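Serine/threonine-protein kinase PknI (Mycobacterium tuberculosis, PDB 5XLM) phosphorylates proteins on serine and threonine and helps slow mycobacterial growth inside the host, the chain here being its extracellular sensor domain. Local coordinates at residues A[130-136]-A[150-156]; A[42-46]-A[168-172]; A[76-82]-A[99-104]; A[48-53]-A[164-169]. One frame throughout, in Å; residues are numbered along the deposited sequence.

Interaction 1: A[130-136]-A[150-156]; sequences QATTQLL and MVVTVHS
Gln134 and Val152 form a non-hydrogen-bonded pair, and their side chains run side by side in the same direction. The CG of Gln134 rests on both methyls of Val152, 3.7 Å from Val152 CG1. Beyond CG the glutamine is extended. Its amide NE2 makes a weak hydrogen bond back to Thr132 OG1, which also bonds to the carbonyl of Val116. At the other corner of the amide, Gln134 OE1 meets Met150 CE at 3.2 Å.

Leu135 and Val151 pack the same way on the other face. The CG of Leu135 lies between its backbone N and carbonyl carbon (chi1 54°), which brings CD1 alongside Val151, 3.9 Å from Val151 CB. Thr133 and Thr153 are also side by side on this face. A water joins them, donating to Thr133 O and hydrogen-bonded to Thr153 OG1. The poorly ordered His155 ring crosses Thr133 at about a right angle. Near the start of 130-136, the amide of Gln130 crosses Val154 at a slant, its CD 3.4 Å from Val154 CG1.

Backbone bonds run both ways between Thr133 and Thr153 and between Leu135 and Val151. His155 N adds one to Ala131 O, 2.8 Å long. These are strands 131-140 and 146-154 of an antiparallel beta hairpin. Strand 108-117 pairs with the outer side of the first, and strand 165-174 with that of the second.

Interaction 2: A[42-46]-A[168-172]; sequences IEIQR and IPAVA
Glu43 and Val171 form the hydrogen-bonded pair of an antiparallel beta ladder, in which strand 38-51 lies beside strand 165-174 in the curled sheet of the sensor domain. Glu43 N gives a nearly straight bond to Val171 O (2.8 Å, 173° at the hydrogen). Val171 N returns one to Glu43 O at 3.1 Å. The same two carbonyls also take CA-H contacts, Glu43 O from Ala170 and Val171 O from Ile42.

The ladder goes one bond further. Gln45 N donates to Pro169 O at 2.9 Å. Proline has no N-H to give back. Gln45 is the centre of an inverse gamma turn, closed by Arg46 N on Ile44 O, and here the chain leaves the regular strand.

The side chain of Gln45 is held at both ends of its amide. NE2 donates to Glu43 OE1 at 2.9 Å, with the acceptor close to the amide plane but the carboxylate approached from above its own plane. OE1 accepts from Lys48 NZ. This fixes the rotation of the amide. The amide spans two residues across the ladder, OE1 near Pro169 CB and NE2 near Val171 CG2.

The other face is apolar. Ile42 CG1 meets Ala172 CB, and Ile44 CD1 meets Ala170 CB. Ile44 and Ile168 each set CG2 anti to the backbone N, and these two methyls touch at 3.7 Å. The same methyl of Ile168 also sits against the turn, its CG2 3.3 Å from Gln45 O.

Interaction 3: A[76-82]-A[99-104]; sequences ECLAAAT and PFLMQF
Ala79 and Met102 exchange two short backbone bonds, Ala79 N to Met102 O and Met102 N to Ala79 O, each 2.7 Å. Ala81 and Phe100 form the next hydrogen-bonded pair, with Ala81 N on Phe100 O at 3.0 Å and a longer return bond. At the other end Phe104 N donates to Cys77 O at a nearly straight 171°. Glu76 OE1 comes to 3.2 Å from Gln103 NE2, but the angle is poor for a hydrogen bond.

On the face of Leu78 and Ala80 the contacts are apolar. Leu78 and Gln103 lie side by side, and Leu78 CD2 rests on Gln103 CB at 3.6 Å. Leu101 CD2 meets Ala80 CB.

The other face carries small alanines beside large groups. The Phe100 ring comes back to Ala81 obliquely, its CE1 3.5 Å from Ala81 CB; chi1 of 77° puts the ring between the backbone N and the carbonyl carbon. The ring also meets Trp66 edge-to-face. Trp109 covers Ala79 and Met102.

A disulfide from Cys77 to Cys72 ties the hairpin of strands 62-72 and 77-83. A long connection then leads to strand 100-105, and the pair sits in an antiparallel meander, flanked by 62-72 and 108-117.

Interaction 4: A[48-53]-A[164-169]; sequences KQTYDY and AVIRIP
Arg167 and Tyr53 make the main side-chain contact, a cation-pi stack. The guanidinium lies flat on the ring, with planes 6° apart and Arg167 CZ 3.9 Å from the Tyr53 ring centroid. It is off-centre, so Arg167 NH1 sits over the middle of the ring while NH2 is near Tyr53 OH. The arginine is extended from CG to NE, which carries the group out to the tyrosine. Val165 CG1 covers the opposite face of the guanidinium, leaving it sandwiched. A water accepts from Arg167 NH1 and donates to Asp52 OD1, linking the two charged groups.

Backbone bonds join Thr50 and Arg167 in both directions, Thr50 N to Arg167 O being 2.9 Å. Thr50 OG1 adds a weak bond to that carbonyl. Further on, Asp52 N donates to Val165 O at 3.1 Å. Val165 N donates to Asp52 OD1 at 3.2 Å, approaching from above the carboxylate plane. A side-chain oxygen thus replaces a backbone carbonyl as acceptor.

The apolar contacts lie on the other face and at the end. Ala164 CB lies over one face of the Tyr51 ring as a CH-pi contact, 3.8 Å from its centroid. Tyr51 CD1 is near Ile166 CG1. Gln49 packs its CG on Ile166 CG2, 3.6 Å away. At the far end the Pro169 ring meets Lys48 CB.

Together these form a short antiparallel ladder at the end of strand 38-51. There the chain folds back into strand 54-55 as a tight beta hairpin. Its two-residue turn at Asp52-Tyr53, both with positive phi, is consistent with type I'.

How the interactions relate
Strand 38-51 comes first and supplies one side of both interaction 2 (42-46) and interaction 4 (48-53). Their partner, strand 165-174, comes last, so each closes a loop of more than a hundred residues. The two share Ile168 and Pro169. Inside these loops lie interaction 3, joining strands 77-83 and 100-105, and then interaction 1, the hairpin 131-140/146-154. Those two are in series. Interaction 1 touches both long-range contacts: Met150 N probably donates to Ile168 O, and Ile166 N to Val152 O. Interaction 3 lies across the chain's centre from interactions 2 and 4, reaching interaction 1 through Met102 CE. All four belong to one antiparallel sheet; interactions 2 and 4 join its first and last long strands.

Interaction 1: A[130-136]-A[150-156]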
loop_
_atom_site.group_PDB
_atom_site.type_symbol
_atom_site.label_atom_id
_atom_site.label_comp_id
_atom_site.label_asym_id
_atom_site.label_seq_id
_atom_site.Cartn_x
_atom_site.Cartn_y
_atom_site.Cartn_z
ATOM N N GLN A 130 -3.830 -19.554 -9.568
ATOM C CA GLN A 130 -3.109 -18.969 -10.693
ATOM C C GLN A 130 -2.158 -17.863 -10.236
ATOM O O GLN A 130 -2.428 -17.155 -9.264
ATOM C CB GLN A 130 -4.092 -18.427 -11.734
ATOM C CG GLN A 130 -5.086 -17.414 -11.188
ATOM C CD GLN A 130 -6.123 -17.000 -12.215
ATOM O OE1 GLN A 130 -6.175 -17.545 -13.320
ATOM N NE2 GLN A 130 -6.956 -16.027 -11.858
ATOM N N ALA A 131 -1.046 -17.723 -10.954
ATOM C CA ALA A 131 -0.007 -16.765 -10.600
ATOM C C ALA A 131 -0.388 -15.368 -11.071
ATOM O O ALA A 131 -0.795 -15.181 -12.222
ATOM C CB ALA A 131 1.330 -17.180 -11.211
ATOM N N THR A 132 -0.253 -14.387 -10.181
ATOM C CA THR A 132 -0.578 -13.002 -10.485
ATOM C C THR A 132 0.560 -12.094 -10.043
ATOM O O THR A 132 1.450 -12.495 -9.290
ATOM C CB THR A 132 -1.878 -12.549 -9.797
ATOM O OG1 THR A 132 -1.666 -12.460 -8.383
ATOM C CG2 THR A 132 -3.012 -13.527 -10.065
ATOM N N THR A 133 0.521 -10.857 -10.529
ATOM C CA THR A 133 1.353 -9.777 -10.017
ATOM C C THR A 133 0.450 -8.762 -9.333
ATOM O O THR A 133 -0.526 -8.293 -9.930
ATOM C CB THR A 133 2.159 -9.099 -11.128
ATOM O OG1 THR A 133 1.268 -8.439 -12.036
ATOM C CG2 THR A 133 2.994 -10.119 -11.886
ATOM N N GLN A 134 0.765 -8.438 -8.085
ATOM C CA GLN A 134 -0.036 -7.518 -7.292
ATOM C C GLN A 134 0.834 -6.369 -6.809
ATOM O O GLN A 134 1.954 -6.581 -6.332
ATOM C CB GLN A 134 -0.684 -8.232 -6.103
ATOM C CG GLN A 134 -1.433 -9.491 -6.497
ATOM C CD GLN A 134 -2.305 -10.032 -5.382
ATOM O OE1 GLN A 134 -2.339 -9.481 -4.281
ATOM N NE2 GLN A 134 -3.019 -11.119 -5.664
ATOM N N LEU A 135 0.319 -5.151 -6.948
ATOM C CA LEU A 135 1.032 -3.968 -6.494
ATOM C C LEU A 135 0.027 -2.945 -5.991
ATOM O O LEU A 135 -1.160 -2.992 -6.328
ATOM C CB LEU A 135 1.907 -3.369 -7.607
ATOM C CG LEU A 135 1.293 -3.012 -8.966
ATOM C CD1 LEU A 135 0.581 -1.663 -8.951
ATOM C CD2 LEU A 135 2.371 -3.031 -10.038
ATOM N N LEU A 136 0.522 -2.013 -5.185
ATOM C CA LEU A 136 -0.270 -0.906 -4.669
ATOM C C LEU A 136 0.262 0.398 -5.246
ATOM O O LEU A 136 1.469 0.656 -5.203
ATOM C CB LEU A 136 -0.227 -0.863 -3.141
ATOM C CG LEU A 136 -1.063 0.237 -2.485
ATOM C CD1 LEU A 136 -2.530 0.080 -2.851
ATOM C CD2 LEU A 136 -0.879 0.233 -0.976
ATOM N N MET A 150 -5.189 -0.981 -5.925
ATOM C CA MET A 150 -4.434 -2.223 -5.951
ATOM C C MET A 150 -4.665 -2.896 -7.299
ATOM O O MET A 150 -5.813 -3.066 -7.723
ATOM C CB MET A 150 -4.864 -3.133 -4.801
ATOM C CG MET A 150 -4.022 -4.384 -4.613
ATOM S SD MET A 150 -4.438 -5.210 -3.063
ATOM C CE MET A 150 -4.062 -6.917 -3.456
ATOM N N VAL A 151 -3.579 -3.252 -7.977
ATOM C CA VAL A 151 -3.636 -3.783 -9.334
ATOM C C VAL A 151 -3.162 -5.228 -9.300
ATOM O O VAL A 151 -2.025 -5.507 -8.896
ATOM C CB VAL A 151 -2.792 -2.949 -10.310
ATOM C CG1 VAL A 151 -2.880 -3.526 -11.712
ATOM C CG2 VAL A 151 -3.247 -1.496 -10.299
ATOM N N VAL A 152 -4.026 -6.141 -9.730
ATOM C CA VAL A 152 -3.738 -7.570 -9.745
ATOM C C VAL A 152 -3.843 -8.046 -11.187
ATOM O O VAL A 152 -4.948 -8.151 -11.735
ATOM C CB VAL A 152 -4.689 -8.356 -8.834
ATOM C CG1 VAL A 152 -4.272 -9.815 -8.770
ATOM C CG2 VAL A 152 -4.726 -7.737 -7.444
ATOM N N THR A 153 -2.699 -8.338 -11.801
ATOM C CA THR A 153 -2.642 -8.805 -13.180
ATOM C C THR A 153 -2.441 -10.315 -13.199
ATOM O O THR A 153 -1.492 -10.825 -12.596
ATOM C CB THR A 153 -1.514 -8.109 -13.944
ATOM O OG1 THR A 153 -1.596 -6.695 -13.731
ATOM C CG2 THR A 153 -1.630 -8.392 -15.433
ATOM N N VAL A 154 -3.326 -11.022 -13.903
ATOM C CA VAL A 154 -3.355 -12.481 -13.902
ATOM C C VAL A 154 -2.450 -13.020 -15.003
ATOM O O VAL A 154 -2.420 -12.489 -16.120
ATOM C CB VAL A 154 -4.796 -12.994 -14.071
ATOM C CG1 VAL A 154 -4.821 -14.509 -14.048
ATOM C CG2 VAL A 154 -5.696 -12.422 -12.986
ATOM N N HIS A 155 -1.715 -14.089 -14.687
ATOM C CA HIS A 155 -0.786 -14.715 -15.622
ATOM C C HIS A 155 -1.084 -16.191 -15.859
ATOM O O HIS A 155 -0.280 -16.877 -16.500
ATOM C CB HIS A 155 0.656 -14.555 -15.128
ATOM C CG HIS A 155 1.145 -13.140 -15.133
ATOM N ND1 HIS A 155 0.511 -12.129 -14.444
ATOM C CD2 HIS A 155 2.211 -12.569 -15.742
ATOM C CE1 HIS A 155 1.162 -10.995 -14.633
ATOM N NE2 HIS A 155 2.198 -11.235 -15.415
ATOM N N SER A 156 -2.206 -16.700 -15.357
ATOM C CA SER A 156 -2.554 -18.109 -15.532
ATOM C C SER A 156 -4.060 -18.332 -15.419
ATOM O O SER A 156 -4.582 -19.359 -15.855
ATOM C CB SER A 156 -1.821 -18.978 -14.506
ATOM O OG SER A 156 -0.417 -18.930 -14.695
HETATM O O HOH W 1 -0.547 -5.788 -11.250
#

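Interaction 2: A[42-46]-A[168-172]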
loop_
_atom_site.group_PDB
_atom_site.type_symbol
_atom_site.label_atom_id
_atom_site.label_comp_id
_atom_site.label_asym_id
_atom_site.label_seq_id
_atom_site.Cartn_x
_atom_site.Cartn_y
_atom_site.Cartn_z
ATOM N N ILE A 42 -4.723 2.213 5.641
ATOM C CA ILE A 42 -4.940 1.876 4.240
ATOM C C ILE A 42 -6.258 1.126 4.131
ATOM O O ILE A 42 -6.460 0.107 4.802
ATOM C CB ILE A 42 -3.783 1.044 3.668
ATOM C CG1 ILE A 42 -2.470 1.823 3.767
ATOM C CG2 ILE A 42 -4.072 0.648 2.226
ATOM C CD1 ILE A 42 -1.284 1.110 3.148
ATOM N N GLU A 43 -7.155 1.630 3.290
ATOM C CA GLU A 43 -8.443 0.996 3.036
ATOM C C GLU A 43 -8.423 0.415 1.628
ATOM O O GLU A 43 -8.338 1.158 0.645
ATOM C CB GLU A 43 -9.592 1.987 3.204
ATOM C CG GLU A 43 -10.968 1.353 3.045
ATOM C CD GLU A 43 -12.100 2.351 3.211
ATOM O OE1 GLU A 43 -12.014 3.457 2.635
ATOM O OE2 GLU A 43 -13.072 2.032 3.926
ATOM N N ILE A 44 -8.488 -0.909 1.537
ATOM C CA ILE A 44 -8.627 -1.601 0.262
ATOM C C ILE A 44 -10.119 -1.790 0.017
ATOM O O ILE A 44 -10.755 -2.650 0.631
ATOM C CB ILE A 44 -7.879 -2.939 0.265
ATOM C CG1 ILE A 44 -6.403 -2.717 0.592
ATOM C CG2 ILE A 44 -8.017 -3.632 -1.080
ATOM C CD1 ILE A 44 -5.679 -1.851 -0.417
ATOM N N GLN A 45 -10.682 -0.981 -0.882
ATOM C CA GLN A 45 -12.132 -0.910 -1.066
ATOM C C GLN A 45 -12.570 -1.980 -2.063
ATOM O O GLN A 45 -12.843 -1.719 -3.237
ATOM C CB GLN A 45 -12.538 0.487 -1.510
ATOM C CG GLN A 45 -12.091 1.569 -0.545
ATOM C CD GLN A 45 -12.368 2.960 -1.064
ATOM O OE1 GLN A 45 -12.473 3.174 -2.272
ATOM N NE2 GLN A 45 -12.494 3.917 -0.152
ATOM N N ARG A 46 -12.653 -3.215 -1.561
ATOM C CA ARG A 46 -13.032 -4.360 -2.380
ATOM C C ARG A 46 -14.490 -4.326 -2.820
ATOM O O ARG A 46 -14.875 -5.122 -3.684
ATOM C CB ARG A 46 -12.742 -5.662 -1.625
ATOM C CG ARG A 46 -11.329 -6.197 -1.838
ATOM C CD ARG A 46 -11.045 -7.421 -0.978
ATOM N NE ARG A 46 -9.754 -8.022 -1.305
ATOM C CZ ARG A 46 -8.602 -7.683 -0.732
ATOM N NH1 ARG A 46 -7.477 -8.282 -1.097
ATOM N NH2 ARG A 46 -8.575 -6.745 0.206
ATOM N N ILE A 168 -8.700 -2.584 -7.600
ATOM C CA ILE A 168 -9.426 -2.340 -6.361
ATOM C C ILE A 168 -9.026 -0.957 -5.861
ATOM O O ILE A 168 -7.855 -0.730 -5.548
ATOM C CB ILE A 168 -9.129 -3.401 -5.290
ATOM C CG1 ILE A 168 -9.280 -4.807 -5.874
ATOM C CG2 ILE A 168 -10.052 -3.222 -4.100
ATOM C CD1 ILE A 168 -8.391 -5.843 -5.221
ATOM N N PRO A 169 -9.952 0.002 -5.776
ATOM C CA PRO A 169 -9.587 1.333 -5.274
ATOM C C PRO A 169 -9.037 1.266 -3.858
ATOM O O PRO A 169 -9.383 0.380 -3.072
ATOM C CB PRO A 169 -10.910 2.104 -5.327
ATOM C CG PRO A 169 -11.698 1.409 -6.393
ATOM C CD PRO A 169 -11.340 -0.044 -6.264
ATOM N N ALA A 170 -8.157 2.215 -3.540
ATOM C CA ALA A 170 -7.480 2.244 -2.251
ATOM C C ALA A 170 -7.336 3.680 -1.773
ATOM O O ALA A 170 -7.132 4.595 -2.575
ATOM C CB ALA A 170 -6.099 1.581 -2.329
ATOM N N VAL A 171 -7.445 3.867 -0.460
ATOM C CA VAL A 171 -7.273 5.164 0.182
ATOM C C VAL A 171 -6.317 4.992 1.351
ATOM O O VAL A 171 -6.401 4.007 2.093
ATOM C CB VAL A 171 -8.618 5.755 0.661
ATOM C CG1 VAL A 171 -8.399 7.074 1.390
ATOM C CG2 VAL A 171 -9.567 5.945 -0.509
ATOM N N ALA A 172 -5.400 5.943 1.508
ATOM C CA ALA A 172 -4.451 5.946 2.613
ATOM C C ALA A 172 -4.501 7.303 3.296
ATOM O O ALA A 172 -4.365 8.338 2.637
ATOM C CB ALA A 172 -3.030 5.639 2.130
#

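Interaction 3: A[76-82]-A[99-104]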
loop_
_atom_site.group_PDB
_atom_site.type_symbol
_atom_site.label_atom_id
_atom_site.label_comp_id
_atom_site.label_asym_id
_atom_site.label_seq_id
_atom_site.Cartn_x
_atom_site.Cartn_y
_atom_site.Cartn_z
ATOM N N GLU A 76 15.963 9.445 -5.814
ATOM C CA GLU A 76 14.781 8.630 -5.567
ATOM C C GLU A 76 14.305 8.790 -4.131
ATOM O O GLU A 76 15.086 9.112 -3.231
ATOM C CB GLU A 76 15.053 7.146 -5.848
ATOM C CG GLU A 76 15.425 6.835 -7.288
ATOM C CD GLU A 76 15.681 5.356 -7.513
ATOM O OE1 GLU A 76 15.550 4.576 -6.544
ATOM O OE2 GLU A 76 16.014 4.972 -8.657
ATOM N N CYS A 77 13.011 8.555 -3.926
ATOM C CA CYS A 77 12.411 8.483 -2.601
ATOM C C CYS A 77 11.787 7.107 -2.415
ATOM O O CYS A 77 10.984 6.666 -3.244
ATOM C CB CYS A 77 11.352 9.571 -2.402
ATOM S SG CYS A 77 11.984 11.244 -2.139
ATOM N N LEU A 78 12.163 6.431 -1.333
ATOM C CA LEU A 78 11.634 5.118 -1.000
ATOM C C LEU A 78 10.886 5.182 0.321
ATOM O O LEU A 78 11.235 5.959 1.215
ATOM C CB LEU A 78 12.749 4.073 -0.904
ATOM C CG LEU A 78 13.596 3.839 -2.151
ATOM C CD1 LEU A 78 14.690 2.831 -1.847
ATOM C CD2 LEU A 78 12.731 3.363 -3.301
ATOM N N ALA A 79 9.860 4.346 0.444
ATOM C CA ALA A 79 9.059 4.267 1.654
ATOM C C ALA A 79 8.917 2.808 2.050
ATOM O O ALA A 79 8.619 1.957 1.206
ATOM C CB ALA A 79 7.679 4.901 1.449
ATOM N N ALA A 80 9.143 2.523 3.326
ATOM C CA ALA A 80 8.956 1.197 3.887
ATOM C C ALA A 80 7.802 1.235 4.874
ATOM O O ALA A 80 7.659 2.194 5.637
ATOM C CB ALA A 80 10.227 0.708 4.580
ATOM N N ALA A 81 6.974 0.197 4.853
ATOM C CA ALA A 81 5.795 0.140 5.702
ATOM C C ALA A 81 5.736 -1.205 6.409
ATOM O O ALA A 81 5.766 -2.255 5.755
ATOM C CB ALA A 81 4.516 0.366 4.888
ATOM N N THR A 82 5.654 -1.172 7.737
ATOM C CA THR A 82 5.474 -2.375 8.534
ATOM C C THR A 82 4.059 -2.388 9.093
ATOM O O THR A 82 3.541 -1.351 9.519
ATOM C CB THR A 82 6.514 -2.474 9.655
ATOM O OG1 THR A 82 6.255 -3.650 10.443
ATOM C CG2 THR A 82 6.485 -1.239 10.548
ATOM N N PRO A 99 7.774 -6.271 5.789
ATOM C CA PRO A 99 7.469 -4.923 5.305
ATOM C C PRO A 99 7.534 -4.851 3.789
ATOM O O PRO A 99 8.354 -5.510 3.147
ATOM C CB PRO A 99 8.562 -4.064 5.950
ATOM C CG PRO A 99 9.717 -5.009 6.102
ATOM C CD PRO A 99 9.102 -6.349 6.425
ATOM N N PHE A 100 6.652 -4.039 3.214
ATOM C CA PHE A 100 6.659 -3.793 1.781
ATOM C C PHE A 100 7.186 -2.392 1.505
ATOM O O PHE A 100 7.107 -1.495 2.349
ATOM C CB PHE A 100 5.262 -3.989 1.168
ATOM C CG PHE A 100 4.308 -2.849 1.414
ATOM C CD1 PHE A 100 3.548 -2.798 2.571
ATOM C CD2 PHE A 100 4.145 -1.849 0.469
ATOM C CE1 PHE A 100 2.660 -1.760 2.789
ATOM C CE2 PHE A 100 3.262 -0.806 0.685
ATOM C CZ PHE A 100 2.518 -0.763 1.845
ATOM N N LEU A 101 7.742 -2.218 0.311
ATOM C CA LEU A 101 8.439 -0.997 -0.058
ATOM C C LEU A 101 7.689 -0.285 -1.173
ATOM O O LEU A 101 7.098 -0.928 -2.046
ATOM C CB LEU A 101 9.872 -1.305 -0.506
ATOM C CG LEU A 101 10.627 -2.314 0.365
ATOM C CD1 LEU A 101 11.987 -2.641 -0.231
ATOM C CD2 LEU A 101 10.776 -1.795 1.791
ATOM N N MET A 102 7.712 1.045 -1.139
ATOM C CA MET A 102 7.139 1.857 -2.201
ATOM C C MET A 102 8.178 2.847 -2.704
ATOM O O MET A 102 8.957 3.399 -1.921
ATOM C CB MET A 102 5.886 2.607 -1.736
ATOM C CG MET A 102 4.828 1.719 -1.119
ATOM S SD MET A 102 3.237 2.541 -0.928
ATOM C CE MET A 102 2.640 2.513 -2.616
ATOM N N GLN A 103 8.188 3.057 -4.016
ATOM C CA GLN A 103 9.090 3.997 -4.664
ATOM C C GLN A 103 8.261 5.071 -5.350
ATOM O O GLN A 103 7.321 4.756 -6.088
ATOM C CB GLN A 103 9.988 3.283 -5.679
ATOM C CG GLN A 103 10.958 4.195 -6.407
ATOM C CD GLN A 103 11.948 3.422 -7.259
ATOM O OE1 GLN A 103 11.966 2.189 -7.250
ATOM N NE2 GLN A 103 12.779 4.145 -8.001
ATOM N N PHE A 104 8.594 6.334 -5.097
ATOM C CA PHE A 104 7.888 7.429 -5.745
ATOM C C PHE A 104 8.470 7.670 -7.130
ATOM O O PHE A 104 9.689 7.787 -7.295
ATOM C CB PHE A 104 7.962 8.709 -4.916
ATOM C CG PHE A 104 6.986 9.767 -5.358
ATOM C CD1 PHE A 104 5.688 9.767 -4.881
ATOM C CD2 PHE A 104 7.362 10.751 -6.261
ATOM C CE1 PHE A 104 4.779 10.730 -5.287
ATOM C CE2 PHE A 104 6.459 11.722 -6.671
ATOM C CZ PHE A 104 5.164 11.710 -6.184
#

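Interaction 4: A[48-53]-A[164-169]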
loop_
_atom_site.group_PDB
_atom_site.type_symbol
_atom_site.label_atom_id
_atom_site.label_comp_id
_atom_site.label_asym_id
_atom_site.label_seq_id
_atom_site.Cartn_x
_atom_site.Cartn_y
_atom_site.Cartn_z
ATOM N N LYS A 48 -15.572 -2.112 -4.627
ATOM C CA LYS A 48 -15.483 -1.468 -5.932
ATOM C C LYS A 48 -14.535 -2.215 -6.864
ATOM O O LYS A 48 -14.019 -1.630 -7.822
ATOM C CB LYS A 48 -15.035 -0.015 -5.776
ATOM C CG LYS A 48 -15.926 0.823 -4.876
ATOM C CD LYS A 48 -15.138 1.986 -4.292
ATOM C CE LYS A 48 -16.047 3.094 -3.791
ATOM N NZ LYS A 48 -15.257 4.238 -3.258
ATOM N N GLN A 49 -14.298 -3.496 -6.595
ATOM C CA GLN A 49 -13.375 -4.286 -7.396
ATOM C C GLN A 49 -13.898 -4.463 -8.818
ATOM O O GLN A 49 -15.091 -4.694 -9.034
ATOM C CB GLN A 49 -13.161 -5.647 -6.737
ATOM C CG GLN A 49 -12.324 -6.607 -7.543
ATOM C CD GLN A 49 -11.959 -7.844 -6.754
ATOM O OE1 GLN A 49 -11.835 -7.798 -5.529
ATOM N NE2 GLN A 49 -11.791 -8.961 -7.449
ATOM N N THR A 50 -12.993 -4.354 -9.791
ATOM C CA THR A 50 -13.330 -4.490 -11.201
ATOM C C THR A 50 -12.506 -5.600 -11.842
ATOM O O THR A 50 -11.389 -5.899 -11.409
ATOM C CB THR A 50 -13.095 -3.178 -11.965
ATOM O OG1 THR A 50 -11.699 -2.851 -11.941
ATOM C CG2 THR A 50 -13.890 -2.041 -11.341
ATOM N N TYR A 51 -13.074 -6.203 -12.885
ATOM C CA TYR A 51 -12.426 -7.249 -13.677
ATOM C C TYR A 51 -12.384 -6.754 -15.120
ATOM O O TYR A 51 -13.385 -6.847 -15.839
ATOM C CB TYR A 51 -13.180 -8.572 -13.551
ATOM C CG TYR A 51 -12.503 -9.760 -14.202
ATOM C CD1 TYR A 51 -11.616 -10.555 -13.486
ATOM C CD2 TYR A 51 -12.765 -10.099 -15.524
ATOM C CE1 TYR A 51 -11.000 -11.648 -14.072
ATOM C CE2 TYR A 51 -12.153 -11.190 -16.119
ATOM C CZ TYR A 51 -11.275 -11.962 -15.386
ATOM O OH TYR A 51 -10.660 -13.048 -15.971
ATOM N N ASP A 52 -11.228 -6.232 -15.538
ATOM C CA ASP A 52 -11.083 -5.548 -16.826
ATOM C C ASP A 52 -12.088 -4.400 -16.946
ATOM O O ASP A 52 -12.874 -4.324 -17.892
ATOM C CB ASP A 52 -11.217 -6.525 -17.997
ATOM C CG ASP A 52 -9.954 -7.332 -18.233
ATOM O OD1 ASP A 52 -8.850 -6.806 -17.976
ATOM O OD2 ASP A 52 -10.065 -8.491 -18.685
ATOM N N TYR A 53 -12.064 -3.512 -15.947
ATOM C CA TYR A 53 -12.902 -2.317 -15.867
ATOM C C TYR A 53 -14.381 -2.634 -15.661
ATOM O O TYR A 53 -15.178 -1.725 -15.407
ATOM C CB TYR A 53 -12.730 -1.442 -17.113
ATOM C CG TYR A 53 -11.331 -0.891 -17.299
ATOM C CD1 TYR A 53 -10.769 -0.036 -16.360
ATOM C CD2 TYR A 53 -10.581 -1.214 -18.422
ATOM C CE1 TYR A 53 -9.495 0.473 -16.529
ATOM C CE2 TYR A 53 -9.306 -0.710 -18.600
ATOM C CZ TYR A 53 -8.768 0.133 -17.651
ATOM O OH TYR A 53 -7.499 0.638 -17.827
ATOM N N ALA A 164 -6.362 -11.095 -17.376
ATOM C CA ALA A 164 -7.169 -9.959 -16.963
ATOM C C ALA A 164 -6.423 -9.113 -15.934
ATOM O O ALA A 164 -5.344 -9.471 -15.453
ATOM C CB ALA A 164 -8.506 -10.423 -16.400
ATOM N N VAL A 165 -7.013 -7.969 -15.600
ATOM C CA VAL A 165 -6.433 -7.018 -14.655
ATOM C C VAL A 165 -7.507 -6.660 -13.638
ATOM O O VAL A 165 -8.514 -6.032 -13.986
ATOM C CB VAL A 165 -5.905 -5.757 -15.349
ATOM C CG1 VAL A 165 -5.367 -4.776 -14.317
ATOM C CG2 VAL A 165 -4.828 -6.115 -16.359
ATOM N N ILE A 166 -7.293 -7.047 -12.384
ATOM C CA ILE A 166 -8.217 -6.734 -11.300
ATOM C C ILE A 166 -7.766 -5.444 -10.629
ATOM O O ILE A 166 -6.608 -5.321 -10.210
ATOM C CB ILE A 166 -8.283 -7.885 -10.285
ATOM C CG1 ILE A 166 -8.607 -9.201 -10.991
ATOM C CG2 ILE A 166 -9.314 -7.582 -9.215
ATOM C CD1 ILE A 166 -8.695 -10.388 -10.058
ATOM N N ARG A 167 -8.679 -4.484 -10.521
ATOM C CA ARG A 167 -8.395 -3.185 -9.927
ATOM C C ARG A 167 -9.300 -2.972 -8.724
ATOM O O ARG A 167 -10.517 -3.161 -8.816
ATOM C CB ARG A 167 -8.585 -2.058 -10.946
ATOM C CG ARG A 167 -7.597 -2.105 -12.098
ATOM C CD ARG A 167 -7.829 -0.970 -13.080
ATOM N NE ARG A 167 -6.930 -1.048 -14.226
ATOM C CZ ARG A 167 -7.178 -1.764 -15.318
ATOM N NH1 ARG A 167 -8.297 -2.467 -15.413
ATOM N NH2 ARG A 167 -6.306 -1.782 -16.316
ATOM N N ILE A 168 -8.700 -2.584 -7.600
ATOM C CA ILE A 168 -9.426 -2.340 -6.361
ATOM C C ILE A 168 -9.026 -0.957 -5.861
ATOM O O ILE A 168 -7.855 -0.730 -5.548
ATOM C CB ILE A 168 -9.129 -3.401 -5.290
ATOM C CG1 ILE A 168 -9.280 -4.807 -5.874
ATOM C CG2 ILE A 168 -10.052 -3.222 -4.100
ATOM C CD1 ILE A 168 -8.391 -5.843 -5.221
ATOM N N PRO A 169 -9.952 0.002 -5.776
ATOM C CA PRO A 169 -9.587 1.333 -5.274
ATOM C C PRO A 169 -9.037 1.266 -3.858
ATOM O O PRO A 169 -9.383 0.380 -3.072
ATOM C CB PRO A 169 -10.910 2.104 -5.327
ATOM C CG PRO A 169 -11.698 1.409 -6.393
ATOM C CD PRO A 169 -11.340 -0.044 -6.264
HETATM O O HOH W 2 -7.964 -3.701 -17.783
#